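Local coordinates for imelysin-like protein (Psychrobacter arcticus, PDB 3PF0), which is of unknown function but belongs to the imelysin-like family (peptidase M75) and may be a metalloendopeptidase, at residues V44-E49 with T289-S294; D75-L80 with R99-V104; F117-A122 with I212-I217; L138-V143 with L171-Y176; A265-A270 with M318-A323. One frame throughout, in Å; residues are numbered along the deposited sequence.

Interaction 1: residues V44-E49 with T289-S294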
# COMPACT_ATOMS: atom_id res chain seq x y z
N VAL A 44 10.35 25.33 11.25
CA VAL A 44 9.91 25.29 12.65
C VAL A 44 10.98 24.62 13.51
O VAL A 44 11.76 23.80 12.99
CB VAL A 44 8.52 24.62 12.87
CG1 VAL A 44 7.40 25.43 12.23
CG2 VAL A 44 8.49 23.16 12.40
N ASP A 45 11.01 24.94 14.81
CA ASP A 45 11.96 24.34 15.75
C ASP A 45 11.38 23.06 16.33
O ASP A 45 10.30 23.09 16.92
CB ASP A 45 12.32 25.33 16.87
CG ASP A 45 13.14 26.51 16.39
OD1 ASP A 45 14.33 26.32 16.06
OD2 ASP A 45 12.60 27.64 16.35
N ILE A 46 12.08 21.93 16.13
CA ILE A 46 11.69 20.62 16.66
C ILE A 46 12.80 20.14 17.60
O ILE A 46 13.94 19.99 17.17
CB ILE A 46 11.39 19.56 15.55
CG1 ILE A 46 10.46 20.11 14.45
CG2 ILE A 46 10.84 18.25 16.17
CD1 ILE A 46 10.52 19.37 13.12
N SER A 47 12.46 19.92 18.89
CA SER A 47 13.43 19.42 19.86
C SER A 47 13.70 17.92 19.64
O SER A 47 12.89 17.24 19.00
CB SER A 47 12.96 19.67 21.29
OG SER A 47 11.83 18.87 21.61
N ALA A 48 14.84 17.43 20.14
CA ALA A 48 15.25 16.02 20.03
C ALA A 48 14.20 15.11 20.68
O ALA A 48 13.93 14.03 20.15
CB ALA A 48 16.61 15.82 20.67
N GLU A 49 13.59 15.57 21.79
CA GLU A 49 12.57 14.84 22.54
C GLU A 49 11.23 14.81 21.80
O GLU A 49 10.62 13.75 21.73
CB GLU A 49 12.41 15.41 23.95
CG GLU A 49 12.03 14.38 25.01
CD GLU A 49 12.93 13.16 25.14
OE1 GLU A 49 14.17 13.31 25.09
OE2 GLU A 49 12.38 12.04 25.31
N THR A 289 0.48 18.19 13.44
CA THR A 289 -0.08 19.55 13.26
C THR A 289 0.40 20.48 14.38
O THR A 289 0.54 21.68 14.13
CB THR A 289 -1.62 19.53 13.14
OG1 THR A 289 -2.19 18.99 14.33
CG2 THR A 289 -2.12 18.77 11.91
N ALA A 290 0.69 19.93 15.58
CA ALA A 290 1.22 20.68 16.72
C ALA A 290 2.69 21.08 16.47
O ALA A 290 3.11 22.17 16.88
CB ALA A 290 1.10 19.87 18.00
N ILE A 291 3.46 20.20 15.79
CA ILE A 291 4.86 20.43 15.43
C ILE A 291 4.91 21.56 14.37
O ILE A 291 5.75 22.46 14.47
CB ILE A 291 5.53 19.11 14.94
CG1 ILE A 291 5.76 18.15 16.13
CG2 ILE A 291 6.84 19.36 14.18
CD1 ILE A 291 5.97 16.66 15.77
N LEU A 292 3.98 21.52 13.39
CA LEU A 292 3.89 22.51 12.31
C LEU A 292 3.29 23.83 12.79
O LEU A 292 3.66 24.89 12.27
CB LEU A 292 3.05 21.98 11.13
CG LEU A 292 3.53 20.70 10.44
CD1 LEU A 292 2.42 20.07 9.64
CD2 LEU A 292 4.74 20.97 9.55
N GLY A 293 2.38 23.76 13.76
CA GLY A 293 1.67 24.92 14.31
C GLY A 293 2.36 25.62 15.46
O GLY A 293 1.70 25.98 16.44
N SER A 294 3.68 25.83 15.34
CA SER A 294 4.49 26.52 16.36
C SER A 294 4.54 28.04 16.11
O SER A 294 4.85 28.79 17.04
CB SER A 294 5.90 25.94 16.41
OG SER A 294 5.87 24.60 16.88
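V44 holds CG1 anti to its carbonyl carbon (chi1 -66°), which leaves CG2 between the backbone N and the carbonyl carbon. With this rotation both methyls meet the end of helix 286-292, where I291 and L292 offer successive carbonyl oxygens. CG2 of V44 lies 3.5 Å from O of I291. CG1 of V44 lies 3.8 Å from O of L292. One valine thus packs over two carbonyls of the last helical turn.

I46 and I291 meet by apolar contact. CG1 of I46 is anti to its own carbonyl carbon (chi1 -48°) and lies 3.7 Å from CG2 of I291. CD1 of I46 is 3.8 Å from the same methyl. The two side chains cross at about a right angle.

The helix end is closed locally. The N of G293 donates to O of T289 at 2.8 Å, and G293 is the first residue to leave helical geometry. S294 then turns back, and its OG donates to O of I291 at 3.2 Å. That donor stands above the carbonyl plane, 48° out of it. The same oxygen therefore has a hydroxyl as donor and a V44 methyl beside it. CB of S294 also comes close to CG1 of V44, at 4.5 Å.

The contact joins the approach to helix 48-84 to the end of helix 286-292. T351, at the end of helix 327-351, pairs with the backbone of V44. L352 packs on I46, I291 and L292. I291 also touches T50 and Y54 of helix 48-84, and L292 rests on L348 of helix 327-351 and A301 of helix 298-316.

Interaction 2: residues D75-L80 with R99-V104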
# COMPACT_ATOMS: atom_id res chain seq x y z
N ASP A 75 -4.76 -13.61 7.12
CA ASP A 75 -5.18 -14.75 7.95
C ASP A 75 -6.67 -15.03 7.73
O ASP A 75 -7.06 -16.19 7.60
CB ASP A 75 -4.94 -14.49 9.45
CG ASP A 75 -3.50 -14.61 9.92
OD1 ASP A 75 -2.63 -14.96 9.10
OD2 ASP A 75 -3.24 -14.30 11.11
N LEU A 76 -7.51 -13.97 7.70
CA LEU A 76 -8.95 -14.17 7.47
C LEU A 76 -9.19 -14.71 6.05
O LEU A 76 -10.05 -15.59 5.89
CB LEU A 76 -9.80 -12.91 7.74
CG LEU A 76 -11.34 -13.03 7.48
CD1 LEU A 76 -11.98 -14.22 8.23
CD2 LEU A 76 -12.06 -11.75 7.80
N LEU A 77 -8.41 -14.25 5.04
CA LEU A 77 -8.54 -14.76 3.67
C LEU A 77 -8.18 -16.24 3.65
O LEU A 77 -8.93 -17.03 3.08
CB LEU A 77 -7.68 -13.96 2.66
CG LEU A 77 -7.79 -14.39 1.17
CD1 LEU A 77 -9.23 -14.27 0.63
CD2 LEU A 77 -6.82 -13.62 0.29
N HIS A 78 -7.04 -16.61 4.29
CA HIS A 78 -6.59 -18.00 4.36
C HIS A 78 -7.66 -18.88 5.04
O HIS A 78 -8.00 -19.94 4.51
CB HIS A 78 -5.23 -18.15 5.10
CG HIS A 78 -4.85 -19.59 5.27
ND1 HIS A 78 -4.23 -20.29 4.24
CD2 HIS A 78 -5.17 -20.46 6.26
CE1 HIS A 78 -4.13 -21.54 4.67
NE2 HIS A 78 -4.69 -21.69 5.88
N ASP A 79 -8.14 -18.47 6.20
CA ASP A 79 -9.10 -19.25 6.98
C ASP A 79 -10.42 -19.46 6.22
O ASP A 79 -10.95 -20.58 6.25
CB ASP A 79 -9.36 -18.62 8.35
CG ASP A 79 -9.96 -19.62 9.31
OD1 ASP A 79 -9.23 -20.49 9.79
OD2 ASP A 79 -11.19 -19.59 9.49
N LEU A 80 -10.91 -18.41 5.50
CA LEU A 80 -12.13 -18.52 4.70
C LEU A 80 -11.94 -19.50 3.55
O LEU A 80 -12.82 -20.34 3.33
CB LEU A 80 -12.62 -17.16 4.18
CG LEU A 80 -13.36 -16.31 5.20
CD1 LEU A 80 -13.71 -14.96 4.63
CD2 LEU A 80 -14.62 -17.02 5.71
N ARG A 99 -13.45 -13.16 -2.79
CA ARG A 99 -13.13 -11.98 -3.60
C ARG A 99 -13.25 -10.69 -2.78
O ARG A 99 -12.38 -9.82 -2.88
CB ARG A 99 -14.04 -11.90 -4.83
CG ARG A 99 -13.67 -12.93 -5.89
CD ARG A 99 -14.67 -12.88 -7.02
NE ARG A 99 -14.33 -13.80 -8.10
CZ ARG A 99 -15.00 -13.89 -9.24
NH1 ARG A 99 -16.05 -13.11 -9.46
NH2 ARG A 99 -14.62 -14.76 -10.17
N ASP A 100 -14.30 -10.59 -1.94
CA ASP A 100 -14.52 -9.44 -1.07
C ASP A 100 -13.42 -9.31 -0.03
O ASP A 100 -12.93 -8.21 0.18
CB ASP A 100 -15.89 -9.55 -0.37
CG ASP A 100 -17.08 -9.40 -1.30
OD1 ASP A 100 -16.88 -9.03 -2.48
OD2 ASP A 100 -18.22 -9.68 -0.86
N GLN A 101 -13.01 -10.44 0.59
CA GLN A 101 -11.95 -10.48 1.59
C GLN A 101 -10.58 -10.18 0.94
O GLN A 101 -9.74 -9.54 1.57
CB GLN A 101 -11.95 -11.82 2.35
CG GLN A 101 -10.99 -11.89 3.56
CD GLN A 101 -10.98 -10.66 4.46
OE1 GLN A 101 -12.01 -10.03 4.72
NE2 GLN A 101 -9.82 -10.31 4.96
N TRP A 102 -10.38 -10.58 -0.33
CA TRP A 102 -9.13 -10.25 -1.02
C TRP A 102 -8.99 -8.71 -1.09
O TRP A 102 -7.91 -8.20 -0.82
CB TRP A 102 -9.05 -10.88 -2.43
CG TRP A 102 -7.90 -10.35 -3.24
CD1 TRP A 102 -6.60 -10.78 -3.20
CD2 TRP A 102 -7.90 -9.16 -4.06
NE1 TRP A 102 -5.81 -9.97 -3.99
CE2 TRP A 102 -6.57 -8.96 -4.51
CE3 TRP A 102 -8.90 -8.26 -4.47
CZ2 TRP A 102 -6.23 -7.88 -5.33
CZ3 TRP A 102 -8.55 -7.20 -5.28
CH2 TRP A 102 -7.24 -7.04 -5.74
N LEU A 103 -10.10 -7.98 -1.43
CA LEU A 103 -10.10 -6.52 -1.55
C LEU A 103 -9.77 -5.86 -0.20
O LEU A 103 -8.99 -4.90 -0.20
CB LEU A 103 -11.45 -5.99 -2.09
CG LEU A 103 -11.59 -4.46 -2.32
CD1 LEU A 103 -10.43 -3.89 -3.14
CD2 LEU A 103 -12.93 -4.13 -2.97
N VAL A 104 -10.35 -6.37 0.92
CA VAL A 104 -10.08 -5.88 2.29
C VAL A 104 -8.56 -5.98 2.55
O VAL A 104 -7.95 -5.01 3.02
CB VAL A 104 -10.93 -6.64 3.36
CG1 VAL A 104 -10.55 -6.23 4.79
CG2 VAL A 104 -12.44 -6.47 3.14
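Q101 makes most of the carbon contacts here, with L76 and L77 as its main partners. CG of Q101 is 3.8 Å from CA of L77 and 4.0 Å from its CB. The Q101 and L77 side chains slide past each other in opposite directions. CD1 of L80 adds a looser contact, 4.2 Å from CG of Q101. CD1 of L77 packs 4.0 Å from the backbone N of W102.

The second kind of contact is methyl against amide. The Q101 chain bends at chi2 (43°), and L76 crosses it at about a right angle. CD2 of L76 lies 3.5 Å from OE1 of Q101, and CB of L76 lies 3.8 Å from NE2.

The polar partner of this amide is on the same helix as the leucines: NE2 of Q101 hydrogen-bonds to O of Q73. An alanine at Q101 would probably open a gap beside L76, L77 and L80 and leave the Q73 carbonyl without this donor.

Segments 75-80 and 99-104 run nearly antiparallel, at 165°, their axes 9.4 Å apart at closest. The chemistry implies a mostly apolar seam, in which a buried glutamine packs through its carbons and gives one amide N-H to the facing helix.

Interaction 3: residues F117-A122 with I212-I217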
# COMPACT_ATOMS: atom_id res chain seq x y z
N PHE A 117 10.59 1.39 3.22
CA PHE A 117 11.91 1.01 3.72
C PHE A 117 11.79 -0.03 4.81
O PHE A 117 10.69 -0.31 5.28
CB PHE A 117 12.64 2.27 4.24
CG PHE A 117 11.93 2.98 5.38
CD1 PHE A 117 10.92 3.90 5.13
CD2 PHE A 117 12.31 2.76 6.70
CE1 PHE A 117 10.26 4.55 6.18
CE2 PHE A 117 11.65 3.40 7.75
CZ PHE A 117 10.64 4.30 7.49
N GLY A 118 12.92 -0.58 5.22
CA GLY A 118 13.00 -1.54 6.32
C GLY A 118 12.58 -2.97 6.03
O GLY A 118 12.82 -3.48 4.94
N PRO A 119 12.01 -3.65 7.05
CA PRO A 119 11.66 -5.08 6.92
C PRO A 119 10.86 -5.48 5.68
O PRO A 119 11.10 -6.57 5.16
CB PRO A 119 10.82 -5.34 8.17
CG PRO A 119 11.27 -4.35 9.15
CD PRO A 119 11.71 -3.15 8.41
N ALA A 120 9.92 -4.63 5.20
CA ALA A 120 9.12 -4.96 4.02
C ALA A 120 9.98 -5.09 2.75
O ALA A 120 9.60 -5.81 1.83
CB ALA A 120 8.02 -3.93 3.82
N THR A 121 11.17 -4.45 2.72
CA THR A 121 12.09 -4.49 1.58
C THR A 121 13.15 -5.59 1.74
O THR A 121 13.86 -5.87 0.77
CB THR A 121 12.76 -3.12 1.36
OG1 THR A 121 13.65 -2.86 2.44
CG2 THR A 121 11.78 -1.98 1.20
N ALA A 122 13.29 -6.19 2.93
CA ALA A 122 14.28 -7.24 3.18
C ALA A 122 14.00 -8.47 2.30
O ALA A 122 12.84 -8.91 2.21
CB ALA A 122 14.31 -7.63 4.66
N ILE A 212 13.11 1.36 17.03
CA ILE A 212 14.04 2.41 17.48
C ILE A 212 15.20 2.56 16.48
O ILE A 212 15.47 3.67 16.03
CB ILE A 212 14.52 2.15 18.93
CG1 ILE A 212 13.36 2.35 19.93
CG2 ILE A 212 15.74 3.01 19.30
CD1 ILE A 212 13.61 1.78 21.37
N LYS A 213 15.84 1.44 16.11
CA LYS A 213 16.94 1.42 15.15
C LYS A 213 16.45 1.80 13.73
O LYS A 213 17.11 2.60 13.06
CB LYS A 213 17.60 0.04 15.13
CG LYS A 213 18.99 0.02 14.52
CD LYS A 213 19.29 -1.28 13.80
CE LYS A 213 19.84 -2.36 14.70
NZ LYS A 213 20.26 -3.54 13.91
N LEU A 214 15.29 1.25 13.29
CA LEU A 214 14.74 1.51 11.95
C LEU A 214 14.38 2.99 11.72
O LEU A 214 14.58 3.48 10.60
CB LEU A 214 13.51 0.63 11.66
CG LEU A 214 13.79 -0.85 11.46
CD1 LEU A 214 12.56 -1.68 11.71
CD2 LEU A 214 14.43 -1.13 10.09
N LEU A 215 13.87 3.69 12.76
CA LEU A 215 13.49 5.10 12.64
C LEU A 215 14.47 6.06 13.34
O LEU A 215 14.14 7.23 13.52
CB LEU A 215 12.06 5.32 13.18
CG LEU A 215 10.89 4.86 12.31
CD1 LEU A 215 9.58 5.00 13.06
CD2 LEU A 215 10.81 5.65 10.99
N ALA A 216 15.69 5.57 13.70
CA ALA A 216 16.76 6.31 14.39
C ALA A 216 16.17 7.18 15.54
O ALA A 216 16.49 8.37 15.67
CB ALA A 216 17.55 7.16 13.40
N ILE A 217 15.28 6.56 16.32
CA ILE A 217 14.52 7.17 17.42
C ILE A 217 15.46 7.65 18.55
O ILE A 217 15.18 8.71 19.12
CB ILE A 217 13.42 6.18 17.90
CG1 ILE A 217 12.32 6.05 16.82
CG2 ILE A 217 12.82 6.56 19.26
CD1 ILE A 217 11.34 4.88 16.96
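P119 and L214 reach toward each other tip to tip. CD1 of L214 lies 3.7 Å from CD of P119, and CD2 of L214 lies 3.8 Å from the same ring carbon. CD2 also comes within 4.1 Å of CA of G118.

CG of F117 lies between its backbone N and carbonyl carbon (chi1 60°), a rotation that brings the ring to L215. CD2 of L215 sits at the ring edge, near its plane, 3.8 Å from CZ of F117. The two side chains cross at about a right angle.

Behind these groups, each backbone is held in a turn. G118 has a positive phi (78°), and a CB on it would clash with CD of P119. Its O accepts two bonds from T121. The N of T121 donates at 2.9 Å, and OG1 donates at 2.7 Å, in the carbonyl plane on a lone pair. A Schellman motif, with A216 as its C-prime residue, ends helix 183-214. L214 and L215 lie within this turn, so it sets where their side chains leave the backbone.

The contact joins the loop between helices 92-112 and 125-129 to the end of helix 183-214. W207 of that helix packs on P119, L214 and L215. F117 also meets Q229 and S233 of helix 225-250. Helix 48-84 touches both segments, through Y67 against A120 and through K52, L55 and T56 against I217.

Interaction 4: residues L138-V143 with L171-Y176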
# COMPACT_ATOMS: atom_id res chain seq x y z
N LEU A 138 3.46 -10.26 -16.25
CA LEU A 138 4.07 -11.52 -15.85
C LEU A 138 3.21 -12.33 -14.87
O LEU A 138 3.34 -13.55 -14.82
CB LEU A 138 5.45 -11.24 -15.22
CG LEU A 138 6.52 -10.56 -16.08
CD1 LEU A 138 7.78 -10.31 -15.27
CD2 LEU A 138 6.84 -11.37 -17.33
N VAL A 139 2.34 -11.66 -14.09
CA VAL A 139 1.48 -12.31 -13.08
C VAL A 139 0.45 -13.27 -13.74
O VAL A 139 0.40 -14.45 -13.36
CB VAL A 139 0.79 -11.27 -12.15
CG1 VAL A 139 -0.25 -11.93 -11.24
CG2 VAL A 139 1.81 -10.50 -11.32
N HIS A 140 -0.32 -12.79 -14.74
CA HIS A 140 -1.38 -13.53 -15.43
C HIS A 140 -0.97 -14.96 -15.89
O HIS A 140 -1.57 -15.94 -15.43
CB HIS A 140 -1.90 -12.73 -16.64
CG HIS A 140 -2.89 -13.49 -17.47
ND1 HIS A 140 -4.18 -13.75 -17.01
CD2 HIS A 140 -2.74 -14.06 -18.69
CE1 HIS A 140 -4.77 -14.45 -17.96
NE2 HIS A 140 -3.94 -14.66 -19.00
N GLY A 141 0.01 -15.05 -16.79
CA GLY A 141 0.47 -16.32 -17.35
C GLY A 141 1.17 -17.26 -16.39
O GLY A 141 0.99 -18.48 -16.47
N GLY A 142 1.94 -16.68 -15.47
CA GLY A 142 2.69 -17.44 -14.48
C GLY A 142 1.86 -18.18 -13.46
O GLY A 142 2.21 -19.30 -13.08
N VAL A 143 0.76 -17.55 -12.98
CA VAL A 143 -0.09 -18.14 -11.95
C VAL A 143 -0.74 -19.42 -12.49
O VAL A 143 -0.58 -20.47 -11.87
CB VAL A 143 -1.12 -17.12 -11.37
CG1 VAL A 143 -2.17 -17.80 -10.50
CG2 VAL A 143 -0.40 -16.03 -10.58
N LEU A 171 -3.04 -13.84 -5.93
CA LEU A 171 -4.35 -14.20 -5.38
C LEU A 171 -5.49 -13.57 -6.20
O LEU A 171 -6.49 -14.23 -6.49
CB LEU A 171 -4.43 -13.78 -3.90
CG LEU A 171 -3.68 -14.69 -2.92
CD1 LEU A 171 -3.31 -13.95 -1.64
CD2 LEU A 171 -4.48 -15.96 -2.63
N GLU A 172 -5.30 -12.33 -6.64
CA GLU A 172 -6.28 -11.62 -7.44
C GLU A 172 -6.57 -12.38 -8.72
O GLU A 172 -7.74 -12.59 -9.07
CB GLU A 172 -5.76 -10.22 -7.78
CG GLU A 172 -6.76 -9.40 -8.58
CD GLU A 172 -6.25 -8.08 -9.12
OE1 GLU A 172 -5.03 -7.83 -9.03
OE2 GLU A 172 -7.08 -7.30 -9.63
N GLU A 173 -5.50 -12.81 -9.39
CA GLU A 173 -5.54 -13.55 -10.64
C GLU A 173 -6.23 -14.89 -10.44
O GLU A 173 -7.09 -15.24 -11.25
CB GLU A 173 -4.11 -13.73 -11.19
CG GLU A 173 -4.05 -14.34 -12.58
CD GLU A 173 -4.93 -13.69 -13.63
OE1 GLU A 173 -4.62 -12.54 -14.04
OE2 GLU A 173 -5.94 -14.31 -14.04
N ALA A 174 -5.88 -15.65 -9.37
CA ALA A 174 -6.48 -16.95 -9.11
C ALA A 174 -7.98 -16.84 -8.76
O ALA A 174 -8.76 -17.68 -9.20
CB ALA A 174 -5.74 -17.67 -8.01
N LEU A 175 -8.37 -15.78 -8.01
CA LEU A 175 -9.78 -15.58 -7.61
C LEU A 175 -10.67 -15.02 -8.74
O LEU A 175 -11.88 -15.27 -8.74
CB LEU A 175 -9.88 -14.69 -6.37
CG LEU A 175 -9.36 -15.31 -5.07
CD1 LEU A 175 -9.18 -14.27 -4.00
CD2 LEU A 175 -10.26 -16.45 -4.59
N TYR A 176 -10.07 -14.32 -9.71
CA TYR A 176 -10.83 -13.72 -10.81
C TYR A 176 -10.65 -14.40 -12.18
O TYR A 176 -11.25 -13.94 -13.15
CB TYR A 176 -10.47 -12.24 -10.94
CG TYR A 176 -11.20 -11.39 -9.94
CD1 TYR A 176 -10.70 -11.20 -8.66
CD2 TYR A 176 -12.44 -10.83 -10.25
CE1 TYR A 176 -11.40 -10.45 -7.72
CE2 TYR A 176 -13.14 -10.06 -9.33
CZ TYR A 176 -12.61 -9.87 -8.06
OH TYR A 176 -13.31 -9.12 -7.16
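ND1 of H140 donates a weak hydrogen bond to OE1 of E173, 3.2 Å long with an N-H...O angle of 157°. OE1 lies at the edge of the imidazole, in the ring plane. The ring and carboxylate planes stand 78° apart. OE2 of E173 is 3.5 Å from ND1, so the carboxylate presents both oxygens to this side of the ring. The E173 chain bends at chi2, which turns CD back toward helix 138-149. CD is 4.0 Å from CA of H140.

Below this polar pair the contact is apolar. CG of E173 packs 4.2 Å from CB of V143. CG1 of V139 is 4.3 Å from CB of E173. CG1 of V143 is 4.4 Å from CB of A174. The valines and A174 are buried, while H140 is exposed, so the polar pair lies at the outer margin of the seam. Y188 of helix 183-214 packs on both V143 and A174.

E172, beside E173, probably corresponds to the glutamate of the GxHxxE motif of imelysin-like proteins, although the motif histidine is replaced by proline here. Segments 138-143 and 171-176 cross at a signed angle of -60°, as two short helices packed in the all-helical imelysin-like fold.

Interaction 5: residues A265-A270 with M318-A323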
# COMPACT_ATOMS: atom_id res chain seq x y z
N ALA A 265 -9.59 -7.28 -10.80
CA ALA A 265 -10.73 -7.18 -9.89
C ALA A 265 -11.64 -5.99 -10.25
O ALA A 265 -12.83 -6.00 -9.93
CB ALA A 265 -10.24 -7.04 -8.46
N GLY A 266 -11.05 -4.98 -10.90
CA GLY A 266 -11.74 -3.75 -11.27
C GLY A 266 -12.05 -2.93 -10.04
O GLY A 266 -13.13 -2.33 -9.94
N GLN A 267 -11.11 -2.91 -9.08
CA GLN A 267 -11.29 -2.19 -7.83
C GLN A 267 -10.17 -1.15 -7.59
O GLN A 267 -9.72 -0.99 -6.46
CB GLN A 267 -11.38 -3.20 -6.66
CG GLN A 267 -12.61 -4.13 -6.70
CD GLN A 267 -13.93 -3.41 -6.49
OE1 GLN A 267 -14.00 -2.29 -5.96
NE2 GLN A 267 -15.03 -4.05 -6.89
N SER A 268 -9.76 -0.42 -8.65
CA SER A 268 -8.68 0.58 -8.51
C SER A 268 -9.06 1.74 -7.60
O SER A 268 -8.20 2.22 -6.88
CB SER A 268 -8.21 1.11 -9.86
OG SER A 268 -9.27 1.31 -10.78
N ARG A 269 -10.34 2.20 -7.63
CA ARG A 269 -10.82 3.30 -6.78
C ARG A 269 -10.60 2.97 -5.29
O ARG A 269 -10.15 3.84 -4.55
CB ARG A 269 -12.29 3.62 -7.07
CG ARG A 269 -12.77 4.93 -6.41
CD ARG A 269 -14.26 5.15 -6.54
NE ARG A 269 -15.05 4.22 -5.73
CZ ARG A 269 -16.33 3.95 -5.94
NH1 ARG A 269 -17.00 4.54 -6.92
NH2 ARG A 269 -16.97 3.08 -5.16
N ALA A 270 -10.88 1.72 -4.87
CA ALA A 270 -10.70 1.26 -3.50
C ALA A 270 -9.23 1.28 -3.06
O ALA A 270 -8.95 1.58 -1.90
CB ALA A 270 -11.27 -0.15 -3.34
N MSE A 318 -16.03 9.12 -8.91
CA MSE A 318 -15.49 8.35 -10.04
C MSE A 318 -15.95 6.87 -9.95
O MSE A 318 -16.38 6.46 -8.88
CB MSE A 318 -13.95 8.45 -10.04
CG MSE A 318 -13.44 9.83 -10.42
SE MSE A 318 -11.49 9.98 -10.35
CE MSE A 318 -10.99 9.09 -12.00
N PRO A 319 -15.88 6.05 -11.04
CA PRO A 319 -16.34 4.65 -10.93
C PRO A 319 -15.39 3.74 -10.14
O PRO A 319 -14.26 4.16 -9.83
CB PRO A 319 -16.44 4.20 -12.40
CG PRO A 319 -16.30 5.45 -13.23
CD PRO A 319 -15.44 6.35 -12.41
N GLU A 320 -15.85 2.51 -9.79
CA GLU A 320 -15.07 1.49 -9.06
C GLU A 320 -13.76 1.19 -9.76
O GLU A 320 -12.74 1.01 -9.10
CB GLU A 320 -15.87 0.19 -8.90
CG GLU A 320 -16.94 0.25 -7.82
CD GLU A 320 -17.57 -1.09 -7.49
OE1 GLU A 320 -17.55 -2.00 -8.34
OE2 GLU A 320 -18.10 -1.21 -6.36
N ASP A 321 -13.80 1.13 -11.11
CA ASP A 321 -12.64 0.96 -11.98
C ASP A 321 -12.36 2.32 -12.59
O ASP A 321 -13.15 2.81 -13.40
CB ASP A 321 -12.92 -0.12 -13.05
CG ASP A 321 -11.74 -0.51 -13.92
OD1 ASP A 321 -10.75 0.25 -13.96
OD2 ASP A 321 -11.83 -1.55 -14.60
N LEU A 322 -11.25 2.95 -12.17
CA LEU A 322 -10.86 4.30 -12.62
C LEU A 322 -10.59 4.37 -14.12
O LEU A 322 -10.67 5.45 -14.69
CB LEU A 322 -9.64 4.83 -11.84
CG LEU A 322 -9.81 4.96 -10.30
CD1 LEU A 322 -8.53 5.43 -9.65
CD2 LEU A 322 -10.95 5.90 -9.93
N ALA A 323 -10.32 3.22 -14.76
CA ALA A 323 -10.09 3.16 -16.21
C ALA A 323 -11.36 3.49 -16.99
O ALA A 323 -11.25 3.99 -18.10
CB ALA A 323 -9.59 1.78 -16.61
O HOH W 1 -13.19 0.26 -6.38
O HOH W 2 -9.28 -1.33 -11.56
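An Asx turn at D321 and the first turn of helix 268-283, led by S268, lock together here. In the Asx turn OD1 of D321 accepts from the N of A323 at 3.1 Å. OG of S268 accepts from the N of L322, 2.9 Å away at an N-H...O angle of 161°. O of E320 serves the helix start. It accepts from the N of R269 at 3.1 Å. It also accepts from water 1 at 2.9 Å, and this water in turn accepts from the N of A270 and donates to OE1 of Q267.

Bent at chi3 (70°), the R269 chain turns NE toward the 318-320 backbone. NH1 of R269 donates to O of M318, a selenomethionine, at 2.8 Å in the guanidinium plane. CA of E320 lies over the centre of one guanidinium face, 4.1 Å above it. An alanine at R269 would probably leave the M318 carbonyl without this donor and uncover the backbone at E320. CD2 of L322 packs 3.9 Å from CB of R269, the two side chains crossing at about a right angle.

The contact ties the start of helix 268-283 to the loop between helices 298-316 and 327-351. L315 of helix 298-316 touches R269 and L322. L333 of helix 327-351 touches M318 and L322. On helix 92-112, L103 meets Q267 and A270.

Overall arrangement
The five contacts join parts of one all-helical chain. Interaction 1 lies at one end, its centre 41 Å from that of interaction 2 and 47 Å from that of interaction 4. Helix 48-84 serves both interactions 1 and 2. Interactions 2, 3 and 4 fall between the two segments of interaction 1, and interaction 4 between those of interaction 3. Interaction 5 alternates with interaction 1. Interaction 3 lies 23 Å from interaction 1, centre to centre. Interactions 2, 4 and 5 touch, with centres 16 to 19 Å apart. R99 NE probably bonds to L175 O, E172 OE2 to A265 N, and W102 packs against E172 and A265. Helices from distant parts of the chain thus meet around E172.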